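Dihydroorotase (Saccharomyces cerevisiae S288C, PDB 6L0I) catalyses the zinc-dependent interconversion of N-carbamoyl-L-aspartate and (S)-dihydroorotate, the third step of de novo pyrimidine biosynthesis. Local coordinates at residues G20-L25 with K342-I347; F253-D258 with K301-D306. All coordinates share one frame; numbering follows the deposited sequence.

In the fold
The two interactions illustrate how contacts between distant parts of a chain join the layers of one barrel enzyme. Interaction 1 pairs residues 20-25 of helix 20-32 with residues 342-347, more than 300 residues later; interaction 2, between 253-258 and 301-306, falls wholly within that span. Their centres are 26 Å apart, and their nearest atoms about 10 Å, without touching. They share no helix or strand, yet both lead back to strand 11-15: helix 20-32 follows it, strand 253-255 bonds to Met-13 and helix 300-312 to Cys-11. Interaction 2 lies deep in the barrel and ends on a zinc ligand, whereas interaction 1 sets a hairpin against the start of helix 20-32, further out.

Interaction 1. Residues G20-L25 with K342-I347; sequences GAMCEL and KDISII
Met-22 and Leu-25, one helical turn apart, press their side-chain ends against Ile-344 and Ile-346, and the contact is wholly apolar, with no hydrogen bond across it. The close part gathers Met-22 CE, Leu-25 CD2 and the two isoleucines. Met-22 sets CG opposite its backbone N (chi1 -179°) and then bends at chi2 and chi3, which brings CE to Ile-346, 3.3 Å from CD1. That spacing is closer than usual for two carbons, so the exact setting of the methyl is doubtful. Behind the methyl, Met-22 SD lies 4.0 Å from Ile-344 CG2, the two side chains crossing at about a right angle. Leu-25 enters alongside both isoleucines, running in the opposite sense: its CD2 branch touches both, Ile-344 CG2 at 3.6 Å and Ile-346 CD1 at 3.8 Å. Ser-345, between the two isoleucines in sequence, turns its CB away, the alternation expected of an extended chain.

Toward solvent the fit loosens. Exposed Ala-21 offers only CB to Ile-344 CG1, at 4.4 Å, and beyond it Glu-24 OE1 and Lys-342 NZ remain 6.2 Å apart, opposite charges without contact. Asp-340 OD1 accepts the backbone N-H groups of Lys-342 and Ile-344 in the turn before strand 345-346. The arrangement is a beta hairpin, 338-339 with 345-346, laid on helix 20-32, the first helix after strand 11-15 of the amidohydrolase (beta/alpha)8, or TIM, barrel.

Interaction 2. Residues F253-D258 with K301-D306; sequences FFFGSD and KGFVSD. With ZN (zinc ion), chain E; LMR ((2S)-2-hydroxybutanedioic acid), chain G.
The zinc-binding end of the dihydroorotase barrel is where strand 253-255, running on to the zinc ligand Asp-258, meets helix 300-312, mainly through Phe-255 and Phe-303. Phe-303 grips the strand twice. Its backbone O accepts the N-H of Phe-255 (N to O 3.0 Å, 153° at the hydrogen), with the donor tilted from the carbonyl plane. Its CG stands anti to the backbone N (chi1 179°), which carries the ring along the strand backbone, where CE1 comes 3.5 Å from Phe-254 C. Over one face of this ring sits Phe-255 CB, a CH-pi contact 4.0 Å from the centroid; the two phenyl rings are set obliquely, their planes at 48°. Val-304 adds a looser touch, CG2 to Phe-255 CB at 4.2 Å. An alanine in place of Phe-303 could still offer the backbone oxygen, but would probably open a gap beside the strand and leave Phe-255 without the ring face under its CB.

Past Gly-256 the chain reaches Asp-258, whose OD1 binds zinc at 2.1 Å beside His-14 and His-16, while O1B of the bound hydroxybutanedioic acid takes another position at 2.1 Å from the metal. Ser-257 OG is bonded to the backbone of His-14 and Ser-259, tying this loop to a ligand-bearing strand. Strand 253-255 itself pairs with strand 205-209, and Phe-255 bonds to Met-13; helix 283-293 packs on Phe-255, Phe-303 and Val-304, and helix 236-246 on Phe-253 and Phe-303.

Interaction 1. Residues G20-L25 with K342-I347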
loop_
_atom_site.group_PDB
_atom_site.type_symbol
_atom_site.label_atom_id
_atom_site.label_comp_id
_atom_site.label_asym_id
_atom_site.label_seq_id
_atom_site.Cartn_x
_atom_site.Cartn_y
_atom_site.Cartn_z
ATOM N N GLY A 20 1.906 -28.745 -9.131
ATOM C CA GLY A 20 1.506 -29.567 -7.999
ATOM C C GLY A 20 0.038 -29.445 -7.651
ATOM O O GLY A 20 -0.832 -29.241 -8.511
ATOM N N ALA A 21 -0.240 -29.555 -6.347
ATOM C CA ALA A 21 -1.625 -29.536 -5.882
ATOM C C ALA A 21 -2.316 -28.224 -6.209
ATOM O O ALA A 21 -3.530 -28.213 -6.443
ATOM C CB ALA A 21 -1.691 -29.788 -4.376
ATOM N N MET A 22 -1.577 -27.107 -6.191
ATOM C CA MET A 22 -2.163 -25.825 -6.572
ATOM C C MET A 22 -2.702 -25.880 -7.992
ATOM O O MET A 22 -3.810 -25.410 -8.274
ATOM C CB MET A 22 -1.124 -24.711 -6.466
ATOM C CG MET A 22 -1.718 -23.357 -6.845
ATOM S SD MET A 22 -2.520 -22.735 -5.378
ATOM C CE MET A 22 -4.187 -22.654 -5.825
ATOM N N CYS A 23 -1.901 -26.440 -8.901
ATOM C CA CYS A 23 -2.298 -26.583 -10.297
ATOM C C CYS A 23 -3.554 -27.438 -10.447
ATOM O O CYS A 23 -4.496 -27.059 -11.146
ATOM C CB CYS A 23 -1.136 -27.183 -11.081
ATOM S SG CYS A 23 -1.417 -27.234 -12.832
ATOM N N GLU A 24 -3.595 -28.587 -9.779
ATOM C CA GLU A 24 -4.800 -29.412 -9.806
ATOM C C GLU A 24 -6.046 -28.643 -9.366
ATOM O O GLU A 24 -7.138 -28.866 -9.904
ATOM C CB GLU A 24 -4.593 -30.636 -8.931
ATOM C CG GLU A 24 -3.646 -31.625 -9.562
ATOM C CD GLU A 24 -3.267 -32.712 -8.606
ATOM O OE1 GLU A 24 -3.826 -32.730 -7.484
ATOM O OE2 GLU A 24 -2.404 -33.535 -8.969
ATOM N N LEU A 25 -5.911 -27.728 -8.398
ATOM C CA LEU A 25 -7.082 -26.971 -7.961
ATOM C C LEU A 25 -7.450 -25.890 -8.972
ATOM O O LEU A 25 -8.633 -25.603 -9.176
ATOM C CB LEU A 25 -6.819 -26.361 -6.575
ATOM C CG LEU A 25 -7.777 -25.341 -5.931
ATOM C CD1 LEU A 25 -9.135 -25.938 -5.569
ATOM C CD2 LEU A 25 -7.151 -24.704 -4.690
ATOM N N LYS A 342 -7.373 -30.298 1.036
ATOM C CA LYS A 342 -6.144 -30.751 1.677
ATOM C C LYS A 342 -5.415 -29.535 2.247
ATOM O O LYS A 342 -5.992 -28.801 3.056
ATOM C CB LYS A 342 -5.269 -31.535 0.692
ATOM C CG LYS A 342 -6.007 -32.659 -0.036
ATOM C CD LYS A 342 -5.082 -33.444 -0.967
ATOM C CE LYS A 342 -5.678 -33.577 -2.368
ATOM N NZ LYS A 342 -7.100 -34.035 -2.333
ATOM N N ASP A 343 -4.176 -29.276 1.811
ATOM C CA ASP A 343 -3.390 -28.199 2.410
ATOM C C ASP A 343 -3.683 -26.811 1.842
ATOM O O ASP A 343 -3.294 -25.825 2.475
ATOM C CB ASP A 343 -1.890 -28.470 2.248
ATOM C CG ASP A 343 -1.462 -29.786 2.868
ATOM O OD1 ASP A 343 -2.258 -30.353 3.650
ATOM O OD2 ASP A 343 -0.333 -30.247 2.577
ATOM N N ILE A 344 -4.339 -26.697 0.681
ATOM C CA ILE A 344 -4.395 -25.442 -0.076
ATOM C C ILE A 344 -5.735 -24.745 0.157
ATOM O O ILE A 344 -6.795 -25.320 -0.110
ATOM C CB ILE A 344 -4.192 -25.670 -1.584
ATOM C CG1 ILE A 344 -2.821 -26.281 -1.935
ATOM C CG2 ILE A 344 -4.459 -24.376 -2.335
ATOM C CD1 ILE A 344 -1.705 -25.989 -0.992
ATOM N N SER A 345 -5.689 -23.488 0.606
ATOM C CA SER A 345 -6.848 -22.603 0.584
ATOM C C SER A 345 -6.470 -21.284 -0.087
ATOM O O SER A 345 -5.364 -20.774 0.116
ATOM C CB SER A 345 -7.384 -22.354 2.006
ATOM O OG SER A 345 -7.676 -23.578 2.675
ATOM N N ILE A 346 -7.369 -20.742 -0.910
ATOM C CA ILE A 346 -7.163 -19.451 -1.559
ATOM C C ILE A 346 -8.290 -18.529 -1.154
ATOM O O ILE A 346 -9.452 -18.949 -1.129
ATOM C CB ILE A 346 -7.159 -19.505 -3.099
ATOM C CG1 ILE A 346 -6.289 -20.598 -3.677
ATOM C CG2 ILE A 346 -6.811 -18.136 -3.699
ATOM C CD1 ILE A 346 -6.857 -20.977 -5.024
ATOM N N ILE A 347 -7.960 -17.261 -0.928
ATOM C CA ILE A 347 -8.954 -16.195 -0.846
ATOM C C ILE A 347 -9.196 -15.674 -2.259
ATOM O O ILE A 347 -8.261 -15.144 -2.876
ATOM C CB ILE A 347 -8.491 -15.064 0.076
ATOM C CG1 ILE A 347 -7.860 -15.640 1.352
ATOM C CG2 ILE A 347 -9.647 -14.119 0.358
ATOM C CD1 ILE A 347 -8.796 -16.508 2.170
#

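Interaction 2. Residues F253-D258 with K301-D306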
loop_
_atom_site.group_PDB
_atom_site.type_symbol
_atom_site.label_atom_id
_atom_site.label_comp_id
_atom_site.label_asym_id
_atom_site.label_seq_id
_atom_site.Cartn_x
_atom_site.Cartn_y
_atom_site.Cartn_z
ATOM N N PHE A 253 -7.082 -3.171 -26.598
ATOM C CA PHE A 253 -7.307 -3.516 -25.195
ATOM C C PHE A 253 -8.120 -4.794 -25.132
ATOM O O PHE A 253 -9.223 -4.852 -25.689
ATOM C CB PHE A 253 -8.043 -2.405 -24.454
ATOM C CG PHE A 253 -7.292 -1.108 -24.398
ATOM C CD1 PHE A 253 -6.011 -1.055 -23.895
ATOM C CD2 PHE A 253 -7.880 0.061 -24.852
ATOM C CE1 PHE A 253 -5.327 0.142 -23.846
ATOM C CE2 PHE A 253 -7.202 1.261 -24.800
ATOM C CZ PHE A 253 -5.928 1.303 -24.302
ATOM N N PHE A 254 -7.595 -5.815 -24.456
ATOM C CA PHE A 254 -8.394 -7.011 -24.244
ATOM C C PHE A 254 -8.072 -7.633 -22.892
ATOM O O PHE A 254 -7.116 -7.259 -22.214
ATOM C CB PHE A 254 -8.230 -8.025 -25.393
ATOM C CG PHE A 254 -6.800 -8.285 -25.820
ATOM C CD1 PHE A 254 -6.241 -7.580 -26.864
ATOM C CD2 PHE A 254 -6.054 -9.286 -25.221
ATOM C CE1 PHE A 254 -4.957 -7.837 -27.287
ATOM C CE2 PHE A 254 -4.761 -9.549 -25.628
ATOM C CZ PHE A 254 -4.211 -8.821 -26.669
ATOM N N PHE A 255 -8.898 -8.604 -22.515
ATOM C CA PHE A 255 -8.864 -9.176 -21.178
ATOM C C PHE A 255 -7.655 -10.087 -20.979
ATOM O O PHE A 255 -7.418 -11.001 -21.771
ATOM C CB PHE A 255 -10.149 -9.959 -20.936
ATOM C CG PHE A 255 -10.240 -10.585 -19.572
ATOM C CD1 PHE A 255 -10.004 -9.836 -18.436
ATOM C CD2 PHE A 255 -10.565 -11.923 -19.434
ATOM C CE1 PHE A 255 -10.097 -10.404 -17.177
ATOM C CE2 PHE A 255 -10.660 -12.500 -18.183
ATOM C CZ PHE A 255 -10.431 -11.734 -17.050
ATOM N N GLY A 256 -6.904 -9.836 -19.897
ATOM C CA GLY A 256 -5.952 -10.787 -19.347
ATOM C C GLY A 256 -6.004 -10.735 -17.832
ATOM O O GLY A 256 -5.677 -9.716 -17.238
ATOM N N SER A 257 -6.444 -11.801 -17.188
ATOM C CA SER A 257 -6.846 -11.701 -15.789
ATOM C C SER A 257 -5.675 -11.446 -14.840
ATOM O O SER A 257 -5.862 -10.775 -13.820
ATOM C CB SER A 257 -7.556 -12.975 -15.370
ATOM O OG SER A 257 -6.616 -14.030 -15.323
ATOM N N ASP A 258 -4.484 -11.969 -15.154
ATOM C CA ASP A 258 -3.384 -12.100 -14.197
ATOM C C ASP A 258 -3.878 -12.725 -12.903
ATOM O O ASP A 258 -3.535 -12.294 -11.795
ATOM C CB ASP A 258 -2.678 -10.767 -13.917
ATOM C CG ASP A 258 -1.379 -10.957 -13.143
ATOM O OD1 ASP A 258 -0.740 -12.012 -13.348
ATOM O OD2 ASP A 258 -1.015 -10.090 -12.296
ATOM N N LYS A 301 -18.237 -8.788 -25.659
ATOM C CA LYS A 301 -17.738 -9.860 -26.519
ATOM C C LYS A 301 -16.383 -9.505 -27.122
ATOM O O LYS A 301 -15.504 -10.365 -27.237
ATOM C CB LYS A 301 -18.752 -10.173 -27.624
ATOM C CG LYS A 301 -18.453 -11.469 -28.399
ATOM C CD LYS A 301 -19.294 -11.587 -29.671
ATOM C CE LYS A 301 -18.656 -12.548 -30.690
ATOM N NZ LYS A 301 -18.486 -13.913 -30.106
ATOM N N GLY A 302 -16.192 -8.242 -27.510
ATOM C CA GLY A 302 -14.904 -7.838 -28.052
ATOM C C GLY A 302 -13.798 -7.874 -27.012
ATOM O O GLY A 302 -12.701 -8.380 -27.266
ATOM N N PHE A 303 -14.073 -7.351 -25.817
ATOM C CA PHE A 303 -13.038 -7.284 -24.786
ATOM C C PHE A 303 -12.620 -8.678 -24.336
ATOM O O PHE A 303 -11.436 -8.940 -24.106
ATOM C CB PHE A 303 -13.539 -6.455 -23.604
ATOM C CG PHE A 303 -12.559 -6.349 -22.480
ATOM C CD1 PHE A 303 -11.397 -5.608 -22.622
ATOM C CD2 PHE A 303 -12.791 -6.996 -21.284
ATOM C CE1 PHE A 303 -10.483 -5.507 -21.583
ATOM C CE2 PHE A 303 -11.878 -6.908 -20.233
ATOM C CZ PHE A 303 -10.720 -6.160 -20.392
ATOM N N VAL A 304 -13.574 -9.603 -24.274
ATOM C CA VAL A 304 -13.360 -10.915 -23.668
ATOM C C VAL A 304 -13.150 -12.027 -24.701
ATOM O O VAL A 304 -12.685 -13.119 -24.334
ATOM C CB VAL A 304 -14.537 -11.202 -22.705
ATOM C CG1 VAL A 304 -14.832 -12.672 -22.526
ATOM C CG2 VAL A 304 -14.273 -10.530 -21.361
ATOM N N SER A 305 -13.386 -11.761 -25.987
ATOM C CA SER A 305 -13.235 -12.793 -27.008
ATOM C C SER A 305 -12.517 -12.299 -28.261
ATOM O O SER A 305 -11.398 -12.730 -28.554
ATOM C CB SER A 305 -14.612 -13.339 -27.387
ATOM O OG SER A 305 -14.493 -14.612 -27.977
ATOM N N ASP A 306 -13.151 -11.381 -28.994
ATOM C CA ASP A 306 -12.711 -11.029 -30.344
ATOM C C ASP A 306 -11.269 -10.534 -30.368
ATOM O O ASP A 306 -10.422 -11.072 -31.097
ATOM C CB ASP A 306 -13.647 -9.967 -30.936
ATOM C CG ASP A 306 -15.093 -10.445 -31.023
ATOM O OD1 ASP A 306 -15.310 -11.672 -30.949
ATOM O OD2 ASP A 306 -16.011 -9.599 -31.161
HETATM ZN ZN ZN E . 1.110 -12.340 -14.275
HETATM C C1 LMR G . 2.586 -11.041 -11.646
HETATM O O1A LMR G . 3.260 -9.989 -11.584
HETATM O O1B LMR G . 1.843 -11.167 -12.654
HETATM C C2 LMR G . 2.686 -12.115 -10.540
HETATM O O2 LMR G . 2.069 -11.797 -9.297
HETATM C C3 LMR G . 1.953 -13.338 -11.012
HETATM C C4 LMR G . 2.220 -14.413 -9.965
HETATM O O4A LMR G . 2.057 -14.203 -8.723
HETATM O O4B LMR G . 2.578 -15.526 -10.397
#